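Local coordinates for protein dTDP-glucose 4,6-dehydratase (Klebsiella pneumoniae, PDB 5U4Q) that binds NAD and probably catalyses an NAD-dependent dehydration of a nucleotide sugar such as dTDP-glucose, as in the epimerase/dehydratase family, at residues K5-A11 / H28-D34; S131-L135 / D145-V151; L195-K200 / F327-Y331. All coordinates share one frame; numbering follows the deposited sequence. Where two conformers were deposited one is given.

Contact 1 (K5-A11 / H28-D34); sequences KFLVTGA and HNVVGID. With NAD (nicotinamide-adenine-dinucleotide), chain C.
Phe6 and Val8 on one strand alternate with Asn29, Val31 and Ile33 on the next in a run of parallel backbone hydrogen bonds. Phe6 N donates to Asn29 O, Val31 N to Phe6 O, Val8 N to Val31 O (2.9 Å) and Ile33 N to Val8 O. Past strand 5-9 the chain curls, and Ile33 O takes a bond from Ala11 N at 3.1 Å together with a weak one from Gly10 N.

This is the opening beta-alpha-beta unit of a Rossmann fold: helix 14-25 crosses over between the strands, and the sequence from Gly10 onward has the GxxGxxG pattern of the dinucleotide-binding turn. Gly10, lacking a side chain and with a positive phi of 73°, can bring its CA within 3.6 Å of O4B of NAD. Gly32, with no side chain, leaves room for Ala11 CB, which rests 3.5 Å from Gly32 CA.

Apolar contacts divide between the two faces. Toward helix 14-25, Val8 CG2 meets Val30 CG1, and Phe6 turns its edge to the face of the His28 ring, with CE1 3.5 Å from His28 CG and the planes at 53°. Toward helix 67-77, Leu7 CD1 reaches Ile33 CG2, while Ile33 and Thr9 run side by side; Thr9 OG1 is bonded to His84.

Asp34 supplies the carboxylate that holds the cofactor's adenosine ribose. With CG turned away from the backbone N (chi1 -159°), it takes NAD O2B on OD1 at 2.5 Å and NAD O3B on OD2 at 2.7 Å. Met36 N bonds to OD1 and Ala12 N to OD2, fixing its orientation.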
loop_
_atom_site.group_PDB
_atom_site.type_symbol
_atom_site.label_atom_id
_atom_site.label_comp_id
_atom_site.label_asym_id
_atom_site.label_seq_id
_atom_site.Cartn_x
_atom_site.Cartn_y
_atom_site.Cartn_z
ATOM N N LYS A 5 -7.827 -16.373 -23.487
ATOM C CA LYS A 5 -6.712 -15.434 -23.626
ATOM C C LYS A 5 -6.270 -14.929 -22.236
ATOM O O LYS A 5 -7.064 -14.397 -21.445
ATOM C CB LYS A 5 -7.066 -14.253 -24.539
ATOM C CG LYS A 5 -5.847 -13.425 -24.933
ATOM C CD LYS A 5 -6.195 -12.140 -25.658
ATOM C CE LYS A 5 -6.659 -12.376 -27.077
ATOM N NZ LYS A 5 -7.085 -11.092 -27.729
ATOM N N PHE A 6 -4.986 -15.106 -21.959
ATOM C CA PHE A 6 -4.386 -14.673 -20.725
ATOM C C PHE A 6 -3.398 -13.530 -20.970
ATOM O O PHE A 6 -2.644 -13.537 -21.948
ATOM C CB PHE A 6 -3.540 -15.803 -20.129
ATOM C CG PHE A 6 -4.307 -16.992 -19.634
ATOM C CD1 PHE A 6 -4.760 -17.947 -20.495
ATOM C CD2 PHE A 6 -4.464 -17.203 -18.265
ATOM C CE1 PHE A 6 -5.439 -19.058 -20.032
ATOM C CE2 PHE A 6 -5.120 -18.318 -17.798
ATOM C CZ PHE A 6 -5.631 -19.238 -18.693
ATOM N N LEU A 7 -3.378 -12.575 -20.057
ATOM C CA LEU A 7 -2.312 -11.588 -19.992
ATOM C C LEU A 7 -1.309 -12.081 -18.944
ATOM O O LEU A 7 -1.712 -12.388 -17.820
ATOM C CB LEU A 7 -2.823 -10.239 -19.496
ATOM C CG LEU A 7 -1.790 -9.145 -19.227
ATOM C CD1 LEU A 7 -0.947 -8.862 -20.480
ATOM C CD2 LEU A 7 -2.455 -7.873 -18.704
ATOM N N VAL A 8 -0.034 -12.120 -19.307
ATOM C CA VAL A 8 1.034 -12.415 -18.351
ATOM C C VAL A 8 1.911 -11.171 -18.308
ATOM O O VAL A 8 2.592 -10.848 -19.282
ATOM C CB VAL A 8 1.868 -13.646 -18.750
ATOM C CG1 VAL A 8 3.030 -13.870 -17.771
ATOM C CG2 VAL A 8 1.004 -14.878 -18.853
ATOM N N THR A 9 1.933 -10.465 -17.182
ATOM C CA THR A 9 2.821 -9.319 -17.050
ATOM C C THR A 9 4.139 -9.797 -16.484
ATOM O O THR A 9 4.201 -10.817 -15.789
ATOM C CB THR A 9 2.237 -8.200 -16.192
ATOM O OG1 THR A 9 2.337 -8.530 -14.806
ATOM C CG2 THR A 9 0.798 -7.915 -16.598
ATOM N N GLY A 10 5.213 -9.109 -16.843
ATOM C CA GLY A 10 6.540 -9.550 -16.404
ATOM C C GLY A 10 6.939 -10.798 -17.166
ATOM O O GLY A 10 7.735 -11.601 -16.677
ATOM N N ALA A 11 6.422 -10.958 -18.383
ATOM C CA ALA A 11 6.623 -12.170 -19.179
ATOM C C ALA A 11 8.043 -12.445 -19.627
ATOM O O ALA A 11 8.345 -13.593 -19.963
ATOM C CB ALA A 11 5.712 -12.117 -20.407
ATOM N N HIS A 28 -3.359 -22.280 -24.854
ATOM C CA HIS A 28 -4.020 -20.996 -24.670
ATOM C C HIS A 28 -3.348 -19.881 -25.450
ATOM O O HIS A 28 -2.201 -19.993 -25.858
ATOM C CB HIS A 28 -3.995 -20.573 -23.203
ATOM C CG HIS A 28 -4.591 -21.565 -22.262
ATOM N ND1 HIS A 28 -5.908 -21.970 -22.342
ATOM C CD2 HIS A 28 -4.076 -22.168 -21.162
ATOM C CE1 HIS A 28 -6.159 -22.821 -21.363
ATOM N NE2 HIS A 28 -5.069 -22.953 -20.628
ATOM N N ASN A 29 -4.089 -18.792 -25.646
ATOM C CA ASN A 29 -3.590 -17.572 -26.241
ATOM C C ASN A 29 -3.013 -16.733 -25.100
ATOM O O ASN A 29 -3.622 -16.627 -24.028
ATOM C CB ASN A 29 -4.725 -16.826 -26.944
ATOM C CG ASN A 29 -5.265 -17.592 -28.143
ATOM O OD1 ASN A 29 -4.514 -18.206 -28.904
ATOM N ND2 ASN A 29 -6.575 -17.565 -28.307
ATOM N N VAL A 30 -1.820 -16.195 -25.298
ATOM C CA VAL A 30 -1.146 -15.412 -24.275
ATOM C C VAL A 30 -0.581 -14.145 -24.835
ATOM O O VAL A 30 0.054 -14.165 -25.891
ATOM C CB VAL A 30 0.028 -16.220 -23.679
ATOM C CG1 VAL A 30 0.800 -15.397 -22.656
ATOM C CG2 VAL A 30 -0.479 -17.506 -23.062
ATOM N N VAL A 31 -0.814 -13.033 -24.149
ATOM C CA VAL A 31 -0.140 -11.791 -24.442
ATOM C C VAL A 31 0.787 -11.562 -23.247
ATOM O O VAL A 31 0.343 -11.595 -22.089
ATOM C CB VAL A 31 -1.093 -10.598 -24.597
ATOM C CG1 VAL A 31 -0.314 -9.309 -24.783
ATOM C CG2 VAL A 31 -2.056 -10.865 -25.759
ATOM N N GLY A 32 2.052 -11.362 -23.545
ATOM C CA GLY A 32 3.068 -11.069 -22.531
ATOM C C GLY A 32 3.473 -9.618 -22.648
ATOM O O GLY A 32 3.601 -9.097 -23.764
ATOM N N ILE A 33 3.622 -8.931 -21.507
ATOM C CA ILE A 33 4.165 -7.588 -21.502
ATOM C C ILE A 33 5.332 -7.501 -20.525
ATOM O O ILE A 33 5.385 -8.259 -19.548
ATOM C CB ILE A 33 3.107 -6.505 -21.200
ATOM C CG1 ILE A 33 2.575 -6.591 -19.767
ATOM C CG2 ILE A 33 1.968 -6.590 -22.201
ATOM C CD1 ILE A 33 1.720 -5.406 -19.361
ATOM N N ASP A 34 6.276 -6.600 -20.808
ATOM C CA ASP A 34 7.420 -6.376 -19.961
ATOM C C ASP A 34 8.039 -5.080 -20.447
ATOM O O ASP A 34 7.959 -4.788 -21.626
ATOM C CB ASP A 34 8.384 -7.552 -20.119
ATOM C CG ASP A 34 9.329 -7.692 -18.954
ATOM O OD1 ASP A 34 10.191 -6.791 -18.763
ATOM O OD2 ASP A 34 9.207 -8.723 -18.238
HETATM P PA NAD C . 11.903 -10.727 -12.503
HETATM O O1A NAD C . 12.701 -11.783 -13.164
HETATM O O2A NAD C . 12.528 -9.393 -12.147
HETATM O O5B NAD C . 10.583 -10.488 -13.405
HETATM C C5B NAD C . 9.738 -9.348 -13.314
HETATM C C4B NAD C . 9.628 -8.734 -14.700
HETATM O O4B NAD C . 8.814 -7.560 -14.517
HETATM C C3B NAD C . 10.964 -8.296 -15.284
HETATM O O3B NAD C . 11.319 -8.951 -16.512
HETATM C C2B NAD C . 10.791 -6.784 -15.428
HETATM O O2B NAD C . 11.417 -6.250 -16.611
HETATM C C1B NAD C . 9.280 -6.565 -15.393
HETATM N N9A NAD C . 8.890 -5.232 -14.903
HETATM C C8A NAD C . 9.310 -4.625 -13.769
HETATM N N7A NAD C . 8.767 -3.410 -13.664
HETATM C C5A NAD C . 7.970 -3.236 -14.731
HETATM C C6A NAD C . 7.131 -2.133 -15.243
HETATM N N6A NAD C . 6.997 -0.989 -14.588
HETATM N N1A NAD C . 6.498 -2.358 -16.395
HETATM C C2A NAD C . 6.610 -3.494 -17.097
HETATM N N3A NAD C . 7.381 -4.530 -16.707
HETATM C C4A NAD C . 8.067 -4.427 -15.537
HETATM O O3 NAD C . 11.283 -11.239 -11.105
HETATM P PN NAD C . 10.439 -12.573 -10.793
HETATM O O1N NAD C . 10.030 -13.294 -12.009
HETATM O O2N NAD C . 11.219 -13.242 -9.662
HETATM O O5D NAD C . 9.171 -11.888 -10.111
HETATM C C5D NAD C . 7.820 -12.052 -10.531
HETATM C C4D NAD C . 6.951 -11.547 -9.390
HETATM O O4D NAD C . 7.036 -12.462 -8.274
HETATM C C3D NAD C . 7.261 -10.171 -8.813
HETATM O O3D NAD C . 6.017 -9.520 -8.543
HETATM C C2D NAD C . 7.945 -10.448 -7.495
HETATM O O2D NAD C . 7.727 -9.419 -6.507
HETATM C C1D NAD C . 7.317 -11.759 -7.069
HETATM N N1N NAD C . 8.217 -12.572 -6.228
HETATM C C2N NAD C . 9.212 -13.335 -6.738
HETATM C C3N NAD C . 10.048 -14.100 -5.907
HETATM C C7N NAD C . 11.196 -14.986 -6.408
HETATM O O7N NAD C . 11.768 -15.749 -5.614
HETATM N N7N NAD C . 11.655 -14.952 -7.670
HETATM C C4N NAD C . 9.864 -14.037 -4.543
HETATM C C5N NAD C . 8.849 -13.240 -4.033
HETATM C C6N NAD C . 8.044 -12.493 -4.886
#

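Contact 2 (S131-L135 / D145-V151); sequences SVYGL and DSVDHPV
Val132 O is gripped by two waters that link it to the facing segment. One donates to it and accepts from His149 N; the other donates both to Val132 O and to Val147 O. A third water links Ser131 O with Val151 N, so much of the polar joint between these loops is bridged by solvent. The direct bond runs from Leu135 N to His149 O, at 3.2 Å and somewhat bent (145°). Just before it, Gly134 CA makes a CA-H...O contact of 3.4 Å with His149 O; any CB would run into that oxygen, and the positive phi is a second reason for glycine.

Apolar side chains, with the Tyr133 ring, fill the rest. Val147 CG1, anti to its own carbonyl carbon (chi1 -73°), reaches Tyr133 CD1 at 3.8 Å and also Val132 CG2. Leu135 CD2 meets Val151 CG1 at 3.5 Å. The Tyr133 hydroxyl is held by Asn262 and Arg180, and His149 NE2 by Thr253 O of the second subunit.

Both segments belong to the connection from strand 123-129 to helix 153-172, whose Tyr154, of the family's YxxxK motif, bonds NAD and touches Ser131; Val132 and Val147 lean on Arg180 of strand 176-185.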
loop_
_atom_site.group_PDB
_atom_site.type_symbol
_atom_site.label_atom_id
_atom_site.label_comp_id
_atom_site.label_asym_id
_atom_site.label_seq_id
_atom_site.Cartn_x
_atom_site.Cartn_y
_atom_site.Cartn_z
ATOM N N SER A 131 7.396 -10.977 2.334
ATOM C CA SER A 131 7.889 -9.816 3.069
ATOM C C SER A 131 6.764 -9.078 3.829
ATOM O O SER A 131 7.043 -8.309 4.766
ATOM C CB SER A 131 8.637 -8.856 2.136
ATOM O OG SER A 131 7.745 -8.288 1.176
ATOM N N VAL A 132 5.500 -9.283 3.454
ATOM C CA VAL A 132 4.393 -8.610 4.164
ATOM C C VAL A 132 4.348 -9.009 5.640
ATOM O O VAL A 132 3.793 -8.265 6.446
ATOM C CB VAL A 132 3.003 -8.815 3.520
ATOM C CG1 VAL A 132 2.995 -8.271 2.097
ATOM C CG2 VAL A 132 2.551 -10.276 3.562
ATOM N N TYR A 133 4.939 -10.155 5.973
ATOM C CA TYR A 133 4.947 -10.635 7.383
ATOM C C TYR A 133 5.742 -9.703 8.280
ATOM O O TYR A 133 5.544 -9.710 9.476
ATOM C CB TYR A 133 5.352 -12.128 7.487
ATOM C CG TYR A 133 4.269 -13.016 6.859
ATOM C CD1 TYR A 133 3.019 -13.119 7.444
ATOM C CD2 TYR A 133 4.492 -13.716 5.660
ATOM C CE1 TYR A 133 2.030 -13.877 6.901
ATOM C CE2 TYR A 133 3.496 -14.494 5.095
ATOM C CZ TYR A 133 2.268 -14.571 5.705
ATOM O OH TYR A 133 1.250 -15.305 5.174
ATOM N N GLY A 134 6.619 -8.889 7.690
ATOM C CA GLY A 134 7.305 -7.812 8.428
ATOM C C GLY A 134 7.903 -8.191 9.769
ATOM O O GLY A 134 8.722 -9.077 9.837
ATOM N N LEU A 135 7.467 -7.500 10.816
ATOM C CA LEU A 135 8.005 -7.716 12.174
ATOM C C LEU A 135 7.447 -8.953 12.860
ATOM O O LEU A 135 7.862 -9.259 13.986
ATOM C CB LEU A 135 7.730 -6.487 13.039
ATOM C CG LEU A 135 8.488 -5.185 12.710
ATOM C CD1 LEU A 135 7.940 -4.041 13.548
ATOM C CD2 LEU A 135 9.978 -5.360 12.923
ATOM N N ASP A 145 -2.471 -14.307 9.950
ATOM C CA ASP A 145 -1.664 -13.374 10.741
ATOM C C ASP A 145 -1.823 -11.932 10.291
ATOM O O ASP A 145 -2.157 -11.666 9.132
ATOM C CB ASP A 145 -0.176 -13.714 10.693
ATOM C CG ASP A 145 0.139 -15.135 11.168
ATOM O OD1 ASP A 145 -0.733 -15.777 11.803
ATOM O OD2 ASP A 145 1.273 -15.597 10.885
ATOM N N SER A 146 -1.579 -11.003 11.216
ATOM C CA SER A 146 -1.618 -9.593 10.868
ATOM C C SER A 146 -0.406 -9.299 10.012
ATOM O O SER A 146 0.647 -9.930 10.142
ATOM C CB SER A 146 -1.639 -8.712 12.121
ATOM O OG SER A 146 -0.447 -8.839 12.853
ATOM N N VAL A 147 -0.578 -8.370 9.077
ATOM C CA VAL A 147 0.472 -7.972 8.152
ATOM C C VAL A 147 0.400 -6.440 8.028
ATOM O O VAL A 147 0.254 -5.887 6.943
ATOM C CB VAL A 147 0.308 -8.713 6.798
ATOM C CG1 VAL A 147 0.702 -10.177 6.957
ATOM C CG2 VAL A 147 -1.117 -8.642 6.289
ATOM N N ASP A 148 0.484 -5.804 9.189
ATOM C CA ASP A 148 0.400 -4.349 9.379
ATOM C C ASP A 148 1.721 -3.642 9.617
ATOM O O ASP A 148 1.737 -2.402 9.719
ATOM C CB ASP A 148 -0.397 -4.098 10.677
ATOM C CG ASP A 148 -1.810 -4.508 10.568
ATOM O OD1 ASP A 148 -2.486 -3.961 9.678
ATOM O OD2 ASP A 148 -2.258 -5.336 11.394
ATOM N N HIS A 149 2.798 -4.397 9.731
ATOM C CA HIS A 149 4.082 -3.826 10.156
ATOM C C HIS A 149 5.207 -4.163 9.222
ATOM O O HIS A 149 6.170 -4.818 9.595
ATOM C CB HIS A 149 4.405 -4.325 11.577
ATOM C CG HIS A 149 3.417 -3.892 12.597
ATOM N ND1 HIS A 149 2.376 -4.698 13.004
ATOM C CD2 HIS A 149 3.311 -2.743 13.307
ATOM C CE1 HIS A 149 1.656 -4.052 13.905
ATOM N NE2 HIS A 149 2.202 -2.862 14.105
ATOM N N PRO A 150 5.096 -3.712 7.959
ATOM C CA PRO A 150 6.152 -4.003 7.017
ATOM C C PRO A 150 7.467 -3.314 7.366
ATOM O O PRO A 150 7.463 -2.212 7.930
ATOM C CB PRO A 150 5.586 -3.458 5.679
ATOM C CG PRO A 150 4.665 -2.382 6.102
ATOM C CD PRO A 150 4.035 -2.883 7.368
ATOM N N VAL A 151 8.564 -3.975 7.042
ATOM C CA VAL A 151 9.892 -3.410 7.272
ATOM C C VAL A 151 10.609 -2.946 6.017
ATOM O O VAL A 151 11.754 -2.531 6.091
ATOM C CB VAL A 151 10.765 -4.350 8.125
ATOM C CG1 VAL A 151 10.084 -4.590 9.470
ATOM C CG2 VAL A 151 11.082 -5.639 7.406
HETATM O O HOH W 1 8.745 -6.424 5.501
HETATM O O HOH W 2 2.800 -5.649 5.510
HETATM O O HOH W 3 3.693 -7.186 9.062
#

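Contact 3 (L195-K200 / F327-Y331); sequences LFKFTK and FVDWY
Trp330 and Tyr331 turn their edges to the same side of the Phe196 ring, both in offset edge-to-face fashion. Trp330 offers its six-membered ring, with CH2 3.6 Å from Phe196 CE2 and the planes at 68°; Tyr331 comes in perpendicular, its CE2 also 3.6 Å from Phe196 CE1. Phe327 approaches from the same side but obliquely, pressing CZ against Phe196 CB at 3.6 Å. On Tyr331, Thr199 CG2 sits over the middle of one face, 3.7 Å from the centroid and almost on the ring normal, a CH-pi contact. Leu195 CB lies over a face of Phe327, nearer its rim, while Leu195 CD1 packs on Phe327 CB.

Helix 194-203 thus meets the C-terminal helix 320-334 through an aromatic cluster, their local axes 11.2 Å apart and crossing at -59°. Large flat residues suit so wide a spacing, because they span it and interlock by edges and faces. Leu44 of helix 42-50 also touches both Phe196 and Trp330, joining the cluster to an element from the N-terminal part of the chain.

Thr199 serves two ends. Its chi1 of -62° swings CG2 out over Tyr331 and turns OG1 back along its own helix to donate to Leu195 O at 2.8 Å, from above the carbonyl plane. The hydroxyl is thus satisfied by its own helix, sharing Leu195 O with Thr199 N, and OG1 can lie 3.3 Å from Phe327 CE2 in an apolar setting.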
loop_
_atom_site.group_PDB
_atom_site.type_symbol
_atom_site.label_atom_id
_atom_site.label_comp_id
_atom_site.label_asym_id
_atom_site.label_seq_id
_atom_site.Cartn_x
_atom_site.Cartn_y
_atom_site.Cartn_z
ATOM N N LEU A 195 19.667 -19.828 -6.196
ATOM C CA LEU A 195 20.824 -20.584 -6.640
ATOM C C LEU A 195 21.685 -19.837 -7.638
ATOM O O LEU A 195 22.899 -19.976 -7.668
ATOM C CB LEU A 195 20.424 -21.899 -7.259
ATOM C CG LEU A 195 19.692 -22.899 -6.403
ATOM C CD1 LEU A 195 19.611 -24.190 -7.189
ATOM C CD2 LEU A 195 20.448 -23.114 -5.089
ATOM N N PHE A 196 21.046 -19.045 -8.500
ATOM C CA PHE A 196 21.758 -18.262 -9.494
ATOM C C PHE A 196 22.726 -17.303 -8.767
ATOM O O PHE A 196 23.888 -17.183 -9.142
ATOM C CB PHE A 196 20.700 -17.507 -10.332
ATOM C CG PHE A 196 21.136 -17.072 -11.705
ATOM C CD1 PHE A 196 22.453 -16.740 -12.025
ATOM C CD2 PHE A 196 20.159 -16.878 -12.668
ATOM C CE1 PHE A 196 22.776 -16.313 -13.307
ATOM C CE2 PHE A 196 20.476 -16.428 -13.932
ATOM C CZ PHE A 196 21.775 -16.132 -14.245
ATOM N N LYS A 197 22.238 -16.645 -7.725
ATOM C CA LYS A 197 23.088 -15.737 -6.932
ATOM C C LYS A 197 24.305 -16.485 -6.395
ATOM O O LYS A 197 25.434 -16.021 -6.539
ATOM C CB LYS A 197 22.298 -15.123 -5.782
ATOM C CG LYS A 197 23.114 -14.214 -4.869
ATOM C CD LYS A 197 22.257 -13.625 -3.769
ATOM C CE LYS A 197 23.051 -12.621 -2.945
ATOM N NZ LYS A 197 22.158 -11.868 -2.027
ATOM N N PHE A 198 24.076 -17.650 -5.800
ATOM C CA PHE A 198 25.217 -18.428 -5.262
ATOM C C PHE A 198 26.168 -18.907 -6.357
ATOM O O PHE A 198 27.391 -18.880 -6.190
ATOM C CB PHE A 198 24.769 -19.647 -4.462
ATOM C CG PHE A 198 23.855 -19.348 -3.315
ATOM C CD1 PHE A 198 24.051 -18.242 -2.490
ATOM C CD2 PHE A 198 22.808 -20.225 -3.014
ATOM C CE1 PHE A 198 23.189 -17.989 -1.427
ATOM C CE2 PHE A 198 21.952 -19.985 -1.943
ATOM C CZ PHE A 198 22.139 -18.858 -1.154
ATOM N N THR A 199 25.620 -19.367 -7.479
ATOM C CA THR A 199 26.431 -19.886 -8.567
ATOM C C THR A 199 27.334 -18.800 -9.156
ATOM O O THR A 199 28.519 -19.040 -9.408
ATOM C CB THR A 199 25.519 -20.462 -9.679
ATOM O OG1 THR A 199 24.751 -21.548 -9.157
ATOM C CG2 THR A 199 26.329 -20.935 -10.867
ATOM N N LYS A 200 26.759 -17.622 -9.372
ATOM C CA LYS A 200 27.498 -16.481 -9.891
ATOM C C LYS A 200 28.645 -16.149 -8.935
ATOM O O LYS A 200 29.795 -16.017 -9.356
ATOM C CB LYS A 200 26.566 -15.277 -10.057
ATOM C CG LYS A 200 27.171 -14.111 -10.821
ATOM C CD LYS A 200 26.137 -13.024 -11.095
ATOM C CE LYS A 200 26.726 -11.879 -11.904
ATOM N NZ LYS A 200 25.751 -10.774 -12.084
ATOM N N PHE A 327 19.087 -26.658 -12.261
ATOM C CA PHE A 327 19.609 -25.329 -12.383
ATOM C C PHE A 327 20.970 -25.316 -13.070
ATOM O O PHE A 327 21.226 -24.533 -13.978
ATOM C CB PHE A 327 19.715 -24.595 -11.033
ATOM C CG PHE A 327 20.306 -23.250 -11.184
ATOM C CD1 PHE A 327 19.520 -22.206 -11.667
ATOM C CD2 PHE A 327 21.658 -23.015 -10.998
ATOM C CE1 PHE A 327 20.054 -20.967 -11.938
ATOM C CE2 PHE A 327 22.193 -21.767 -11.263
ATOM C CZ PHE A 327 21.396 -20.747 -11.737
ATOM N N VAL A 328 21.856 -26.185 -12.598
ATOM C CA VAL A 328 23.235 -26.208 -13.116
ATOM C C VAL A 328 23.271 -26.620 -14.589
ATOM O O VAL A 328 24.016 -26.043 -15.370
ATOM C CB VAL A 328 24.143 -27.052 -12.220
ATOM C CG1 VAL A 328 25.503 -27.309 -12.886
ATOM C CG2 VAL A 328 24.327 -26.345 -10.885
ATOM N N ASP A 329 22.435 -27.578 -14.953
ATOM C CA ASP A 329 22.290 -27.978 -16.364
ATOM C C ASP A 329 21.913 -26.780 -17.225
ATOM O O ASP A 329 22.511 -26.539 -18.270
ATOM C CB ASP A 329 21.255 -29.085 -16.483
ATOM C CG ASP A 329 20.890 -29.400 -17.914
ATOM O OD1 ASP A 329 21.697 -30.013 -18.651
ATOM O OD2 ASP A 329 19.774 -29.052 -18.331
ATOM N N TRP A 330 20.956 -25.984 -16.749
ATOM C CA TRP A 330 20.571 -24.781 -17.475
ATOM C C TRP A 330 21.725 -23.778 -17.542
ATOM O O TRP A 330 22.078 -23.278 -18.611
ATOM C CB TRP A 330 19.331 -24.089 -16.845
ATOM C CG TRP A 330 19.143 -22.763 -17.470
ATOM C CD1 TRP A 330 18.656 -22.527 -18.697
ATOM C CD2 TRP A 330 19.570 -21.487 -16.958
ATOM N NE1 TRP A 330 18.747 -21.202 -18.999
ATOM C CE2 TRP A 330 19.307 -20.532 -17.954
ATOM C CE3 TRP A 330 20.128 -21.057 -15.746
ATOM C CZ2 TRP A 330 19.570 -19.184 -17.777
ATOM C CZ3 TRP A 330 20.411 -19.738 -15.584
ATOM C CH2 TRP A 330 20.114 -18.801 -16.585
ATOM N N TYR A 331 22.321 -23.489 -16.398
ATOM C CA TYR A 331 23.357 -22.462 -16.301
ATOM C C TYR A 331 24.554 -22.772 -17.235
ATOM O O TYR A 331 25.016 -21.900 -17.959
ATOM C CB TYR A 331 23.844 -22.286 -14.857
ATOM C CG TYR A 331 24.814 -21.160 -14.651
ATOM C CD1 TYR A 331 26.179 -21.326 -14.903
ATOM C CD2 TYR A 331 24.385 -19.935 -14.177
ATOM C CE1 TYR A 331 27.064 -20.273 -14.718
ATOM C CE2 TYR A 331 25.268 -18.874 -13.994
ATOM C CZ TYR A 331 26.599 -19.052 -14.283
ATOM O OH TYR A 331 27.450 -17.990 -14.082
#

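From the N terminus the three contacts follow one another in series, and none nests in or crosses another. Contact 1 closes first, over sixteen residues that are mostly helix 14-25, joining adjacent strands of the parallel sheet at its NAD-binding end. Contact 2 closes a short irregular loop of nine residues, beyond strand 123-129, at the side facing the second subunit; it lies across the chain's centre from contact 1, with nearest atoms about 17 Å apart. Contact 3 spans 126 residues and brings the C-terminal helix back onto helix 194-203, its nearest atoms about 13 Å from contact 1 and 14 Å from contact 2. NAD touches contact 1 directly.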